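Local coordinates for mandelate racemase/muconate lactonizing enzyme-like protein (Roseovarius sp. TM1035, PDB 3RCY) that is probably a magnesium-dependent isomerase or related enzyme of the enolase superfamily, akin to mandelate racemase and muconate lactonizing enzyme, with no firmly established substrate, at residues 205-216 and 229-239; 263-271 and 293-301. One frame throughout, in Å; residues are numbered along the deposited sequence.

Contact 1 of 2, residues 205-216 and 229-239; sequences DLLFGTHGQFTT and YSPLWYEEPVP. With MG (magnesium ion), chain I.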
loop_
_atom_site.group_PDB
_atom_site.type_symbol
_atom_site.label_atom_id
_atom_site.label_comp_id
_atom_site.label_asym_id
_atom_site.label_seq_id
_atom_site.Cartn_x
_atom_site.Cartn_y
_atom_site.Cartn_z
ATOM N N ASP A 205 -35.622 -3.021 -9.273
ATOM C CA ASP A 205 -34.316 -3.594 -8.958
ATOM C C ASP A 205 -34.432 -4.836 -8.086
ATOM O O ASP A 205 -35.383 -4.976 -7.318
ATOM C CB ASP A 205 -33.428 -2.553 -8.278
ATOM C CG ASP A 205 -32.917 -1.521 -9.255
ATOM O OD1 ASP A 205 -32.072 -1.875 -10.117
ATOM O OD2 ASP A 205 -33.377 -0.361 -9.167
ATOM N N LEU A 206 -33.464 -5.735 -8.238
ATOM C CA LEU A 206 -33.338 -6.914 -7.394
ATOM C C LEU A 206 -32.341 -6.613 -6.283
ATOM O O LEU A 206 -31.207 -6.196 -6.547
ATOM C CB LEU A 206 -32.845 -8.105 -8.222
ATOM C CG LEU A 206 -33.819 -9.014 -8.978
ATOM C CD1 LEU A 206 -34.844 -8.244 -9.792
ATOM C CD2 LEU A 206 -33.025 -9.988 -9.864
ATOM N N LEU A 207 -32.773 -6.808 -5.041
ATOM C CA LEU A 207 -31.899 -6.627 -3.888
ATOM C C LEU A 207 -31.622 -8.006 -3.307
ATOM O O LEU A 207 -32.543 -8.679 -2.839
ATOM C CB LEU A 207 -32.552 -5.711 -2.845
ATOM C CG LEU A 207 -33.159 -4.403 -3.381
ATOM C CD1 LEU A 207 -33.994 -3.734 -2.323
ATOM C CD2 LEU A 207 -32.086 -3.438 -3.887
ATOM N N PHE A 208 -30.364 -8.435 -3.375
ATOM C CA PHE A 208 -30.002 -9.763 -2.912
ATOM C C PHE A 208 -29.678 -9.698 -1.427
ATOM O O PHE A 208 -28.577 -9.281 -1.024
ATOM C CB PHE A 208 -28.845 -10.347 -3.729
ATOM C CG PHE A 208 -28.775 -11.834 -3.662
ATOM C CD1 PHE A 208 -29.571 -12.617 -4.491
ATOM C CD2 PHE A 208 -27.940 -12.458 -2.744
ATOM C CE1 PHE A 208 -29.529 -14.008 -4.420
ATOM C CE2 PHE A 208 -27.888 -13.851 -2.663
ATOM C CZ PHE A 208 -28.687 -14.625 -3.504
ATOM N N GLY A 209 -30.662 -10.090 -0.622
ATOM C CA GLY A 209 -30.681 -9.765 0.801
ATOM C C GLY A 209 -30.069 -10.810 1.706
ATOM O O GLY A 209 -30.697 -11.229 2.672
ATOM N N THR A 210 -28.835 -11.214 1.401
ATOM C CA THR A 210 -28.108 -12.213 2.206
ATOM C C THR A 210 -27.947 -11.786 3.679
ATOM O O THR A 210 -28.064 -10.602 4.010
ATOM C CB THR A 210 -26.739 -12.580 1.561
ATOM O OG1 THR A 210 -26.399 -11.600 0.565
ATOM C CG2 THR A 210 -26.830 -13.914 0.870
ATOM N N HIS A 211 -27.697 -12.761 4.548
ATOM C CA HIS A 211 -27.681 -12.567 5.997
ATOM C C HIS A 211 -26.330 -12.915 6.641
ATOM O O HIS A 211 -26.282 -13.439 7.753
ATOM C CB HIS A 211 -28.800 -13.410 6.631
ATOM C CG HIS A 211 -30.177 -12.869 6.387
ATOM N ND1 HIS A 211 -30.866 -13.086 5.211
ATOM C CD2 HIS A 211 -30.994 -12.125 7.167
ATOM C CE1 HIS A 211 -32.048 -12.496 5.280
ATOM N NE2 HIS A 211 -32.151 -11.907 6.457
ATOM N N GLY A 212 -25.232 -12.627 5.946
ATOM C CA GLY A 212 -23.901 -12.893 6.493
ATOM C C GLY A 212 -23.565 -14.361 6.695
ATOM O O GLY A 212 -22.785 -14.696 7.601
ATOM N N GLN A 213 -24.124 -15.227 5.847
ATOM C CA GLN A 213 -23.978 -16.686 5.976
ATOM C C GLN A 213 -22.578 -17.203 5.655
ATOM O O GLN A 213 -22.199 -18.291 6.096
ATOM C CB GLN A 213 -24.917 -17.428 5.014
ATOM C CG GLN A 213 -26.397 -17.279 5.260
ATOM C CD GLN A 213 -27.037 -16.258 4.340
ATOM O OE1 GLN A 213 -26.525 -15.144 4.170
ATOM N NE2 GLN A 213 -28.170 -16.629 3.748
ATOM N N PHE A 214 -21.826 -16.447 4.863
ATOM C CA PHE A 214 -20.741 -17.045 4.089
ATOM C C PHE A 214 -19.319 -16.669 4.462
ATOM O O PHE A 214 -19.050 -15.592 4.992
ATOM C CB PHE A 214 -20.978 -16.780 2.597
ATOM C CG PHE A 214 -22.303 -17.280 2.125
ATOM C CD1 PHE A 214 -22.602 -18.643 2.187
ATOM C CD2 PHE A 214 -23.274 -16.395 1.667
ATOM C CE1 PHE A 214 -23.845 -19.120 1.785
ATOM C CE2 PHE A 214 -24.518 -16.867 1.259
ATOM C CZ PHE A 214 -24.799 -18.230 1.313
ATOM N N THR A 215 -18.412 -17.591 4.164
ATOM C CA THR A 215 -16.992 -17.292 4.154
ATOM C C THR A 215 -16.775 -16.337 2.986
ATOM O O THR A 215 -17.623 -16.229 2.109
ATOM C CB THR A 215 -16.154 -18.560 3.938
ATOM O OG1 THR A 215 -16.563 -19.196 2.726
ATOM C CG2 THR A 215 -16.345 -19.527 5.103
ATOM N N THR A 216 -15.639 -15.654 2.981
ATOM C CA THR A 216 -15.264 -14.779 1.876
ATOM C C THR A 216 -15.298 -15.556 0.562
ATOM O O THR A 216 -15.889 -15.110 -0.429
ATOM C CB THR A 216 -13.857 -14.211 2.116
ATOM O OG1 THR A 216 -13.787 -13.696 3.451
ATOM C CG2 THR A 216 -13.534 -13.092 1.122
ATOM N N TYR A 229 -27.773 -11.113 -13.505
ATOM C CA TYR A 229 -29.138 -10.611 -13.310
ATOM C C TYR A 229 -29.154 -9.165 -12.847
ATOM O O TYR A 229 -30.220 -8.605 -12.549
ATOM C CB TYR A 229 -29.938 -11.567 -12.406
ATOM C CG TYR A 229 -29.873 -12.937 -13.010
ATOM C CD1 TYR A 229 -30.699 -13.282 -14.088
ATOM C CD2 TYR A 229 -28.907 -13.852 -12.594
ATOM C CE1 TYR A 229 -30.593 -14.533 -14.695
ATOM C CE2 TYR A 229 -28.801 -15.096 -13.187
ATOM C CZ TYR A 229 -29.645 -15.428 -14.234
ATOM O OH TYR A 229 -29.522 -16.662 -14.819
ATOM N N SER A 230 -27.958 -8.574 -12.815
ATOM C CA SER A 230 -27.752 -7.185 -12.430
ATOM C C SER A 230 -28.443 -6.800 -11.100
ATOM O O SER A 230 -29.172 -5.804 -11.037
ATOM C CB SER A 230 -28.170 -6.243 -13.578
ATOM O OG SER A 230 -27.827 -4.902 -13.256
ATOM N N PRO A 231 -28.218 -7.588 -10.032
ATOM C CA PRO A 231 -28.788 -7.163 -8.744
ATOM C C PRO A 231 -28.222 -5.808 -8.306
ATOM O O PRO A 231 -27.040 -5.527 -8.526
ATOM C CB PRO A 231 -28.344 -8.265 -7.781
ATOM C CG PRO A 231 -27.158 -8.899 -8.428
ATOM C CD PRO A 231 -27.380 -8.797 -9.899
ATOM N N LEU A 232 -29.065 -4.971 -7.716
ATOM C CA LEU A 232 -28.650 -3.631 -7.297
ATOM C C LEU A 232 -27.653 -3.684 -6.133
ATOM O O LEU A 232 -26.730 -2.878 -6.070
ATOM C CB LEU A 232 -29.867 -2.758 -6.961
ATOM C CG LEU A 232 -29.622 -1.281 -6.600
ATOM C CD1 LEU A 232 -30.820 -0.446 -6.941
ATOM C CD2 LEU A 232 -29.284 -1.109 -5.108
ATOM N N TRP A 233 -27.858 -4.618 -5.205
ATOM C CA TRP A 233 -26.885 -4.834 -4.137
ATOM C C TRP A 233 -26.816 -6.286 -3.675
ATOM O O TRP A 233 -27.713 -7.079 -3.944
ATOM C CB TRP A 233 -27.069 -3.866 -2.942
ATOM C CG TRP A 233 -28.207 -4.150 -1.960
ATOM C CD1 TRP A 233 -28.498 -5.338 -1.329
ATOM C CD2 TRP A 233 -29.151 -3.192 -1.454
ATOM N NE1 TRP A 233 -29.584 -5.177 -0.488
ATOM C CE2 TRP A 233 -29.998 -3.870 -0.545
ATOM C CE3 TRP A 233 -29.368 -1.827 -1.689
ATOM C CZ2 TRP A 233 -31.050 -3.229 0.122
ATOM C CZ3 TRP A 233 -30.419 -1.188 -1.021
ATOM C CH2 TRP A 233 -31.241 -1.894 -0.127
ATOM N N TYR A 234 -25.722 -6.580 -2.981
ATOM C CA TYR A 234 -25.418 -7.862 -2.386
ATOM C C TYR A 234 -25.241 -7.523 -0.912
ATOM O O TYR A 234 -24.252 -6.887 -0.523
ATOM C CB TYR A 234 -24.113 -8.390 -3.002
ATOM C CG TYR A 234 -23.673 -9.799 -2.662
ATOM C CD1 TYR A 234 -24.534 -10.722 -2.040
ATOM C CD2 TYR A 234 -22.388 -10.229 -3.009
ATOM C CE1 TYR A 234 -24.113 -12.011 -1.762
ATOM C CE2 TYR A 234 -21.954 -11.510 -2.730
ATOM C CZ TYR A 234 -22.820 -12.403 -2.115
ATOM O OH TYR A 234 -22.384 -13.679 -1.859
ATOM N N GLU A 235 -26.218 -7.919 -0.101
ATOM C CA GLU A 235 -26.282 -7.501 1.297
ATOM C C GLU A 235 -25.528 -8.450 2.223
ATOM O O GLU A 235 -25.580 -9.662 2.045
ATOM C CB GLU A 235 -27.746 -7.405 1.731
ATOM C CG GLU A 235 -27.968 -6.831 3.122
ATOM C CD GLU A 235 -29.397 -6.331 3.315
ATOM O OE1 GLU A 235 -30.068 -6.025 2.306
ATOM O OE2 GLU A 235 -29.836 -6.229 4.479
ATOM N N GLU A 236 -24.820 -7.902 3.205
ATOM C CA GLU A 236 -24.137 -8.730 4.219
ATOM C C GLU A 236 -23.606 -10.061 3.649
ATOM O O GLU A 236 -24.046 -11.134 4.055
ATOM C CB GLU A 236 -25.086 -9.019 5.388
ATOM C CG GLU A 236 -25.438 -7.800 6.242
ATOM C CD GLU A 236 -25.790 -8.202 7.665
ATOM O OE1 GLU A 236 -26.764 -8.972 7.841
ATOM O OE2 GLU A 236 -25.079 -7.763 8.605
ATOM N N PRO A 237 -22.668 -10.003 2.693
ATOM C CA PRO A 237 -22.229 -11.282 2.101
ATOM C C PRO A 237 -21.467 -12.188 3.084
ATOM O O PRO A 237 -21.405 -13.411 2.887
ATOM C CB PRO A 237 -21.309 -10.841 0.957
ATOM C CG PRO A 237 -20.886 -9.434 1.319
ATOM C CD PRO A 237 -22.059 -8.838 2.026
ATOM N N VAL A 238 -20.896 -11.577 4.119
ATOM C CA VAL A 238 -20.096 -12.268 5.129
ATOM C C VAL A 238 -20.554 -11.784 6.509
ATOM O O VAL A 238 -21.260 -10.788 6.592
ATOM C CB VAL A 238 -18.567 -12.007 4.939
ATOM C CG1 VAL A 238 -18.074 -12.603 3.627
ATOM C CG2 VAL A 238 -18.229 -10.512 5.027
ATOM N N PRO A 239 -20.177 -12.493 7.595
ATOM C CA PRO A 239 -20.557 -12.015 8.935
ATOM C C PRO A 239 -20.022 -10.604 9.226
ATOM O O PRO A 239 -19.039 -10.189 8.613
ATOM C CB PRO A 239 -19.912 -13.041 9.869
ATOM C CG PRO A 239 -19.833 -14.303 9.026
ATOM C CD PRO A 239 -19.501 -13.807 7.652
HETATM MG MG MG I . -30.639 -7.634 5.983
HETATM O O HOH W 1 -31.436 -4.670 -10.082
HETATM O O HOH W 2 -31.316 -8.990 4.345
HETATM O O HOH W 3 -28.892 -9.155 6.145
HETATM O O HOH W 4 -32.797 -6.725 6.085
HETATM O O HOH W 5 -31.237 -9.071 7.676
#
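E235 and T210 meet beside the magnesium ion. E235 OE2 binds the metal at 2.2 Å, with CG anti to the backbone N (chi1 -174°) and the chain extended beyond it, which carries the carboxylate out to the ion. Four waters and E261 complete the coordination. Two of those waters tie the metal to the backbone of 205-216: one donates to G209 O, the other to T210 O and to E236 OE1, whose carboxylate is salt-bridged through OE2 to R262. The second carboxylate oxygen, E235 OE1, is held by K166 and Q282 and, weakly, by W233 NE1; together these fix how the group is turned.

Behind this shell, T210 OG1 donates to E235 O at 2.6 Å, in the carbonyl plane. E235 N donates to F208 O at 2.9 Å and F208 N to W233 O, so parallel strands 205-208 and 233-235 are stitched together at the end that carries the ion. On the W233 side of the sheet, L207 CD2 sits squarely over the six-membered ring, 3.7 Å from its centroid, a CH-pi contact. On the other, the side chains of F208 and Y234 lie side by side, F208 CD2 3.9 Å from Y234 CD1. At the far end L206 O accepts from L232 N at 2.7 Å, while L232 CD1 rests against the carboxylate of D205, which pairs with R127.

Beyond the strands, G212 CA packs 3.4 Å from V238 O, leaving little room for a CB there.

The two strands, with helix 216-226 between them, form a beta-alpha-beta unit of the enolase-type barrel, and the metal lies at their C-terminal ends. L222 of that helix covers F208, F214 and Y234, helix 183-200 adds S189 against F208, and strands 164-167 and 257-259 continue the sheet beyond the pair.

Contact 2 of 2, residues 263-271 and 293-301; sequences LTTKAEFAP and EMKKVAAMA. With RIB (alpha-D-ribofuranose), chain M; RIB (alpha-D-ribofuranose), chain L.
T265, the N-cap of helix 266-274, sets its CB 3.3 Å from E293 OE2, and its OG1 weakly caps A267 N.

K266 follows and is gripped twice by the same glutamate. Its backbone N donates almost straight to E293 OE2 (2.7 Å, 172°), on the anti side but tilted out of the carboxylate plane. Its NZ, swung back by a bend at chi4 (-63°), meets the syn lone pair of E293 OE1 at 2.8 Å and OE2 more weakly. With E293 cut back to an alanine, the amino group of K266 and the first-turn N-H would probably both lose their shared acceptor, leaving the lysine tail freer to turn. K266 is also a knob in the hole formed by E293, K296, V297 and M300; K296 NZ lies 4.3 Å from its NZ, but pairs with E72 and with E302 of a neighbouring subunit.

Helices 266-274 and 290-302 follow consecutive strands of the barrel; the axes of their segments 266-271 and 293-301 come within 9.8 Å, 14° from parallel.

A267 O and E268 OE1, the latter also taking T264 N, each accept from a different bound ribofuranose, weakly at E268. F269 crosses V297 at about a right angle, CB to CG1 3.7 Å, and M294 SD approaches the ring obliquely, a Met-aromatic contact. A270 CB reaches M300 SD at 4.5 Å, with V303 of the neighbouring subunit packed beside it.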
loop_
_atom_site.group_PDB
_atom_site.type_symbol
_atom_site.label_atom_id
_atom_site.label_comp_id
_atom_site.label_asym_id
_atom_site.label_seq_id
_atom_site.Cartn_x
_atom_site.Cartn_y
_atom_site.Cartn_z
ATOM N N LEU A 263 -24.120 -3.391 12.692
ATOM C CA LEU A 263 -23.027 -2.496 13.076
ATOM C C LEU A 263 -23.543 -1.352 13.937
ATOM O O LEU A 263 -24.745 -1.038 13.929
ATOM C CB LEU A 263 -22.313 -1.941 11.827
ATOM C CG LEU A 263 -21.681 -2.971 10.885
ATOM C CD1 LEU A 263 -20.831 -2.263 9.802
ATOM C CD2 LEU A 263 -20.828 -4.017 11.637
ATOM N N THR A 264 -22.640 -0.713 14.675
ATOM C CA THR A 264 -23.069 0.345 15.564
ATOM C C THR A 264 -22.054 1.467 15.727
ATOM O O THR A 264 -20.861 1.214 15.934
ATOM C CB THR A 264 -23.497 -0.211 16.949
ATOM O OG1 THR A 264 -24.001 0.859 17.748
ATOM C CG2 THR A 264 -22.332 -0.889 17.666
ATOM N N THR A 265 -22.577 2.696 15.687
ATOM C CA THR A 265 -21.823 3.968 15.772
ATOM C C THR A 265 -20.926 4.218 14.567
ATOM O O THR A 265 -20.552 3.291 13.841
ATOM C CB THR A 265 -20.943 4.150 17.059
ATOM O OG1 THR A 265 -19.681 3.498 16.874
ATOM C CG2 THR A 265 -21.635 3.652 18.349
ATOM N N LYS A 266 -20.567 5.488 14.379
ATOM C CA LYS A 266 -19.637 5.896 13.334
ATOM C C LYS A 266 -18.266 5.222 13.460
ATOM O O LYS A 266 -17.569 5.072 12.463
ATOM C CB LYS A 266 -19.482 7.427 13.320
ATOM C CG LYS A 266 -18.859 8.021 14.588
ATOM C CD LYS A 266 -19.190 9.507 14.716
ATOM C CE LYS A 266 -18.844 10.052 16.110
ATOM N NZ LYS A 266 -19.633 9.431 17.232
ATOM N N ALA A 267 -17.880 4.817 14.674
ATOM C CA ALA A 267 -16.599 4.106 14.866
ATOM C C ALA A 267 -16.540 2.790 14.086
ATOM O O ALA A 267 -15.457 2.302 13.778
ATOM C CB ALA A 267 -16.315 3.857 16.359
ATOM N N GLU A 268 -17.701 2.218 13.770
ATOM C CA GLU A 268 -17.760 0.981 12.981
ATOM C C GLU A 268 -18.074 1.236 11.516
ATOM O O GLU A 268 -17.589 0.516 10.648
ATOM C CB GLU A 268 -18.766 -0.006 13.586
ATOM C CG GLU A 268 -18.239 -0.621 14.874
ATOM C CD GLU A 268 -19.163 -1.664 15.503
ATOM O OE1 GLU A 268 -20.204 -2.033 14.914
ATOM O OE2 GLU A 268 -18.824 -2.125 16.612
ATOM N N PHE A 269 -18.883 2.258 11.238
ATOM C CA PHE A 269 -19.217 2.568 9.848
ATOM C C PHE A 269 -18.056 3.203 9.089
ATOM O O PHE A 269 -17.880 2.947 7.896
ATOM C CB PHE A 269 -20.478 3.422 9.755
ATOM C CG PHE A 269 -21.738 2.627 9.904
ATOM C CD1 PHE A 269 -22.242 1.893 8.830
ATOM C CD2 PHE A 269 -22.397 2.568 11.131
ATOM C CE1 PHE A 269 -23.403 1.116 8.976
ATOM C CE2 PHE A 269 -23.557 1.807 11.289
ATOM C CZ PHE A 269 -24.060 1.076 10.205
ATOM N N ALA A 270 -17.253 4.002 9.786
ATOM C CA ALA A 270 -16.111 4.661 9.151
ATOM C C ALA A 270 -15.121 3.682 8.487
ATOM O O ALA A 270 -14.765 3.879 7.323
ATOM C CB ALA A 270 -15.395 5.592 10.140
ATOM N N PRO A 271 -14.675 2.634 9.212
ATOM C CA PRO A 271 -13.775 1.655 8.591
ATOM C C PRO A 271 -14.387 0.890 7.409
ATOM O O PRO A 271 -13.668 0.556 6.468
ATOM C CB PRO A 271 -13.455 0.689 9.737
ATOM C CG PRO A 271 -13.631 1.510 10.973
ATOM C CD PRO A 271 -14.806 2.391 10.662
ATOM N N GLU A 293 -26.297 10.455 15.333
ATOM C CA GLU A 293 -25.110 9.643 15.046
ATOM C C GLU A 293 -25.138 9.153 13.589
ATOM O O GLU A 293 -24.119 9.186 12.893
ATOM C CB GLU A 293 -25.012 8.476 16.049
ATOM C CG GLU A 293 -23.852 7.509 15.830
ATOM C CD GLU A 293 -22.495 8.052 16.248
ATOM O OE1 GLU A 293 -22.377 9.240 16.635
ATOM O OE2 GLU A 293 -21.531 7.264 16.194
ATOM N N MET A 294 -26.314 8.748 13.118
ATOM C CA MET A 294 -26.448 8.312 11.729
ATOM C C MET A 294 -26.359 9.447 10.701
ATOM O O MET A 294 -25.977 9.199 9.558
ATOM C CB MET A 294 -27.699 7.445 11.530
ATOM C CG MET A 294 -27.558 6.038 12.150
ATOM S SD MET A 294 -26.028 5.200 11.655
ATOM C CE MET A 294 -24.919 5.568 13.011
ATOM N N LYS A 295 -26.688 10.678 11.109
ATOM C CA LYS A 295 -26.407 11.863 10.279
ATOM C C LYS A 295 -24.900 12.041 10.072
ATOM O O LYS A 295 -24.439 12.393 8.978
ATOM C CB LYS A 295 -27.029 13.141 10.879
ATOM C CG LYS A 295 -28.549 13.287 10.669
ATOM C CD LYS A 295 -28.928 13.656 9.213
ATOM C CE LYS A 295 -28.574 15.099 8.849
ATOM N NZ LYS A 295 -29.169 15.492 7.521
ATOM N N LYS A 296 -24.133 11.791 11.125
ATOM C CA LYS A 296 -22.679 11.810 11.032
ATOM C C LYS A 296 -22.199 10.772 10.021
ATOM O O LYS A 296 -21.358 11.071 9.165
ATOM C CB LYS A 296 -22.045 11.583 12.412
ATOM C CG LYS A 296 -22.340 12.703 13.425
ATOM C CD LYS A 296 -21.510 12.544 14.705
ATOM C CE LYS A 296 -21.667 13.750 15.640
ATOM N NZ LYS A 296 -21.033 13.499 16.993
ATOM N N VAL A 297 -22.759 9.563 10.092
ATOM C CA VAL A 297 -22.406 8.491 9.153
ATOM C C VAL A 297 -22.811 8.825 7.720
ATOM O O VAL A 297 -22.045 8.571 6.786
ATOM C CB VAL A 297 -22.969 7.111 9.611
ATOM C CG1 VAL A 297 -22.755 6.046 8.545
ATOM C CG2 VAL A 297 -22.299 6.694 10.899
ATOM N N ALA A 298 -24.000 9.402 7.548
ATOM C CA ALA A 298 -24.462 9.834 6.222
ATOM C C ALA A 298 -23.483 10.805 5.559
ATOM O O ALA A 298 -23.222 10.693 4.359
ATOM C CB ALA A 298 -25.871 10.458 6.298
ATOM N N ALA A 299 -22.950 11.750 6.337
ATOM C CA ALA A 299 -21.968 12.718 5.826
ATOM C C ALA A 299 -20.665 12.034 5.420
ATOM O O ALA A 299 -20.057 12.398 4.407
ATOM C CB ALA A 299 -21.698 13.806 6.850
ATOM N N MET A 300 -20.235 11.055 6.213
ATOM C CA MET A 300 -19.089 10.218 5.851
ATOM C C MET A 300 -19.318 9.481 4.530
ATOM O O MET A 300 -18.444 9.478 3.651
ATOM C CB MET A 300 -18.775 9.227 6.973
ATOM C CG MET A 300 -18.218 9.911 8.194
ATOM S SD MET A 300 -18.362 8.912 9.671
ATOM C CE MET A 300 -18.272 10.221 10.893
ATOM N N ALA A 301 -20.493 8.874 4.379
ATOM C CA ALA A 301 -20.843 8.228 3.110
ATOM C C ALA A 301 -20.768 9.188 1.912
ATOM O O ALA A 301 -20.331 8.793 0.821
ATOM C CB ALA A 301 -22.216 7.576 3.201
HETATM O O5 RIB M . -14.288 -6.769 15.075
HETATM C C5 RIB M . -14.185 -5.568 14.303
HETATM C C4 RIB M . -15.542 -4.886 14.314
HETATM O O4 RIB M . -15.728 -4.134 13.116
HETATM C C3 RIB M . -16.664 -5.900 14.337
HETATM O O3 RIB M . -17.144 -6.060 15.660
HETATM C C2 RIB M . -17.756 -5.299 13.499
HETATM O O2 RIB M . -18.726 -4.690 14.346
HETATM C C1 RIB M . -17.079 -4.238 12.657
HETATM O O1 RIB M . -17.123 -4.616 11.276
HETATM O O5 RIB L . -14.516 1.030 16.142
HETATM C C5 RIB L . -14.026 -0.107 15.423
HETATM C C4 RIB L . -13.888 -1.260 16.400
HETATM O O4 RIB L . -12.504 -1.540 16.601
HETATM C C3 RIB L . -14.479 -0.873 17.741
HETATM O O3 RIB L . -15.620 -1.706 18.015
HETATM C C2 RIB L . -13.339 -1.004 18.741
HETATM O O2 RIB L . -13.694 -1.832 19.842
HETATM C C1 RIB L . -12.192 -1.658 17.988
HETATM O O1 RIB L . -10.920 -1.044 18.274
#

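Read from the N terminus, the chain meets contact 1 first: leaving 205-216 it runs through helix 216-226 and returns at 229-239, closing a short loop within one beta-alpha-beta unit. Helix 243-252 and strand 257-259 then lead past E261 and R262, which reach back to the magnesium and to E236, into 263-271. From there the chain takes in strand 280-281 and helix 285-288 before 293-301 closes contact 2. The loops stand in series, neither nested nor crossed. Contact 1 joins inner strands of the barrel, contact 2 two of its helices; their centres are about 21 Å apart, and both touch one further subunit of the assembly, not the one that supplies E302 and V303 to contact 2.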